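PDB 4G9M: agglutinin from Rhizoctonia solani, which is a fungal lectin of the ricin-type beta-trefoil family that binds carbohydrates and assembles as a domain-swapped dimer. Local coordinates for residues V15-V20 and S116-E121. Residues are numbered along the deposited sequence; the frame is centred on the assembly and turned at random.
Sequences VSTGTV and SNPANE
T17 pushes its methyl group, CG2, into the bend of the chain at S116 to P118, coming within 3.4 Å of S116 O and close to N117 O and P118 N as well. Its CB meanwhile packs against the CA and CB of P118, 3.9 Å from the latter. A threonine suits this place because it turns one branch to the neighbouring loop and keeps the other for its own: with OG1 between the backbone N and the carbonyl carbon (chi1 63°), CG2 stands anti to that carbon, and OG1 donates to T19 OG1 over 2.7 Å. T19, a buried residue, has the same rotamer and is likewise used on both branches. Its methyl packs on P118 O, while its hydroxyl, having accepted from T17, donates to a water that in turn donates hydrogen bonds to N117 O and A119 O, the latter 2.9 Å away. Both carbonyls also hydrogen-bond to T122 OG1. Here two loops of the beta-trefoil lectin fold meet at the surface, one linking strands 8-14 and 20-23, the other strands 109-113 and 122-128; L113, at the end of strand 109-113, touches both threonines. Between them G18, at phi 82°, turns the first loop where a side chain would jam against T17 O. N117 points its CB away from the contact and shapes the second loop, its OD1 accepting from A119 N in an Asx turn, the donor lying 40° out of the carbonyl plane. The solvent side holds the exposed P118 and the partly exposed serines. S16 OG touches S116 CB at 3.5 Å, and the short hydroxymethyl groups let a water sit beside them; it donates to S116 O, but its unusually short approach to S16 OG is doubtful.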
ATOM      1  N   VAL B  15      12.157   4.550  -8.377  1.00 15.64           N
ATOM      2  CA  VAL B  15      12.451   3.262  -8.998  1.00 19.10           C
ATOM      3  C   VAL B  15      13.094   3.418 -10.389  1.00 18.30           C
ATOM      4  O   VAL B  15      14.019   2.689 -10.742  1.00 23.05           O
ATOM      5  CB  VAL B  15      11.185   2.353  -9.040  1.00 17.73           C
ATOM      6  CG1 VAL B  15      11.387   1.150  -9.970  1.00 22.65           C
ATOM      7  CG2 VAL B  15      10.797   1.891  -7.628  1.00 15.54           C
ATOM      8  N   SER B  16      12.623   4.385 -11.167  1.00 17.90           N
ATOM      9  CA  SER B  16      13.159   4.588 -12.508  1.00 18.94           C
ATOM     10  C   SER B  16      14.576   5.167 -12.515  1.00 17.08           C
ATOM     11  O   SER B  16      15.453   4.656 -13.216  1.00 23.16           O
ATOM     12  CB  SER B  16      12.243   5.504 -13.326  1.00 19.20           C
ATOM     13  OG  SER B  16      12.757   5.730 -14.642  1.00 22.76           O
ATOM     14  N   THR B  17      14.795   6.231 -11.747  1.00 18.56           N
ATOM     15  CA  THR B  17      16.004   7.043 -11.896  1.00 17.77           C
ATOM     16  C   THR B  17      17.103   6.713 -10.906  1.00 20.17           C
ATOM     17  O   THR B  17      18.281   6.944 -11.189  1.00 21.78           O
ATOM     18  CB  THR B  17      15.704   8.533 -11.724  1.00 19.23           C
ATOM     19  OG1 THR B  17      15.230   8.776 -10.390  1.00 20.67           O
ATOM     20  CG2 THR B  17      14.660   9.005 -12.735  1.00 20.61           C
ATOM     21  N   GLY B  18      16.719   6.234  -9.730  1.00 20.52           N
ATOM     22  CA  GLY B  18      17.677   6.028  -8.655  1.00 22.61           C
ATOM     23  C   GLY B  18      17.971   7.306  -7.880  1.00 21.82           C
ATOM     24  O   GLY B  18      18.765   7.306  -6.933  1.00 24.19           O
ATOM     25  N   THR B  19      17.340   8.407  -8.287  1.00 22.73           N
ATOM     26  CA  THR B  19      17.441   9.659  -7.550  1.00 16.77           C
ATOM     27  C   THR B  19      16.377   9.690  -6.460  1.00 18.56           C
ATOM     28  O   THR B  19      15.440   8.874  -6.470  1.00 21.53           O
ATOM     29  CB  THR B  19      17.370  10.902  -8.474  1.00 21.15           C
ATOM     30  OG1 THR B  19      16.101  10.957  -9.138  1.00 20.51           O
ATOM     31  CG2 THR B  19      18.466  10.833  -9.517  1.00 20.23           C
ATOM     32  N   VAL B  20      16.545  10.581  -5.494  1.00 16.46           N
ATOM     33  CA  VAL B  20      15.691  10.549  -4.307  1.00 17.96           C
ATOM     34  C   VAL B  20      14.830  11.805  -4.139  1.00 16.39           C
ATOM     35  O   VAL B  20      15.148  12.871  -4.671  1.00 19.21           O
ATOM     36  CB  VAL B  20      16.511  10.292  -3.013  1.00 19.40           C
ATOM     37  CG1 VAL B  20      17.355   9.028  -3.172  1.00 21.56           C
ATOM     38  CG2 VAL B  20      17.385  11.500  -2.667  1.00 18.33           C
ATOM     39  N   SER B 116      10.507  10.753 -15.972  1.00 22.29           N
ATOM     40  CA  SER B 116      11.560   9.807 -15.581  1.00 22.34           C
ATOM     41  C   SER B 116      12.978  10.374 -15.737  1.00 22.09           C
ATOM     42  O   SER B 116      13.929   9.630 -15.989  1.00 24.60           O
ATOM     43  CB  SER B 116      11.444   8.515 -16.393  1.00 29.21           C
ATOM     44  OG  SER B 116      10.119   8.029 -16.403  1.00 29.80           O
ATOM     45  N   ASN B 117      13.118  11.684 -15.575  1.00 22.17           N
ATOM     46  CA  ASN B 117      14.402  12.355 -15.765  1.00 24.12           C
ATOM     47  C   ASN B 117      15.310  12.221 -14.537  1.00 20.81           C
ATOM     48  O   ASN B 117      14.947  12.643 -13.433  1.00 20.65           O
ATOM     49  CB  ASN B 117      14.147  13.826 -16.102  1.00 22.40           C
ATOM     50  CG  ASN B 117      15.364  14.528 -16.667  1.00 26.12           C
ATOM     51  OD1 ASN B 117      16.512  14.132 -16.424  1.00 24.99           O
ATOM     52  ND2 ASN B 117      15.118  15.600 -17.418  1.00 30.97           N
ATOM     53  N   PRO B 118      16.496  11.618 -14.719  1.00 22.12           N
ATOM     54  CA  PRO B 118      17.405  11.439 -13.583  1.00 25.47           C
ATOM     55  C   PRO B 118      18.245  12.674 -13.256  1.00 21.77           C
ATOM     56  O   PRO B 118      19.126  12.582 -12.401  1.00 23.37           O
ATOM     57  CB  PRO B 118      18.309  10.296 -14.045  1.00 29.51           C
ATOM     58  CG  PRO B 118      18.339  10.418 -15.522  1.00 20.05           C
ATOM     59  CD  PRO B 118      16.974  10.923 -15.931  1.00 20.84           C
ATOM     60  N   ALA B 119      17.994  13.797 -13.926  1.00 24.15           N
ATOM     61  CA  ALA B 119      18.748  15.022 -13.676  1.00 20.83           C
ATOM     62  C   ALA B 119      18.410  15.601 -12.310  1.00 26.41           C
ATOM     63  O   ALA B 119      17.275  15.488 -11.853  1.00 25.46           O
ATOM     64  CB  ALA B 119      18.462  16.050 -14.747  1.00 25.10           C
ATOM     65  N   ASN B 120      19.388  16.226 -11.660  1.00 22.41           N
ATOM     66  CA  ASN B 120      19.110  16.891 -10.388  1.00 20.71           C
ATOM     67  C   ASN B 120      18.111  18.011 -10.654  1.00 20.26           C
ATOM     68  O   ASN B 120      18.185  18.665 -11.690  1.00 26.27           O
ATOM     69  CB  ASN B 120      20.387  17.490  -9.763  1.00 17.58           C
ATOM     70  CG  ASN B 120      21.303  16.437  -9.136  1.00 25.73           C
ATOM     71  OD1 ASN B 120      20.880  15.323  -8.815  1.00 21.47           O
ATOM     72  ND2 ASN B 120      22.567  16.801  -8.943  1.00 28.55           N
ATOM     73  N   GLU B 121      17.183  18.214  -9.719  1.00 18.67           N
ATOM     74  CA  GLU B 121      16.161  19.279  -9.779  1.00 20.85           C
ATOM     75  C   GLU B 121      14.989  18.991 -10.710  1.00 23.40           C
ATOM     76  O   GLU B 121      14.161  19.874 -10.986  1.00 23.77           O
ATOM     77  CB  GLU B 121      16.767  20.675 -10.030  1.00 24.24           C
ATOM     78  CG  GLU B 121      17.780  21.078  -8.958  1.00 25.71           C
ATOM     79  CD  GLU B 121      18.259  22.513  -9.087  1.00 35.92           C
ATOM     80  OE1 GLU B 121      17.830  23.212 -10.025  1.00 34.71           O
ATOM     81  OE2 GLU B 121      19.069  22.942  -8.235  1.00 44.31           O
TER
HETATM   82  O   HOH W   1      14.780   6.964 -15.272  1.00 22.15           O
HETATM   83  O   HOH W   2      15.800  13.213 -10.862  1.00 21.01           O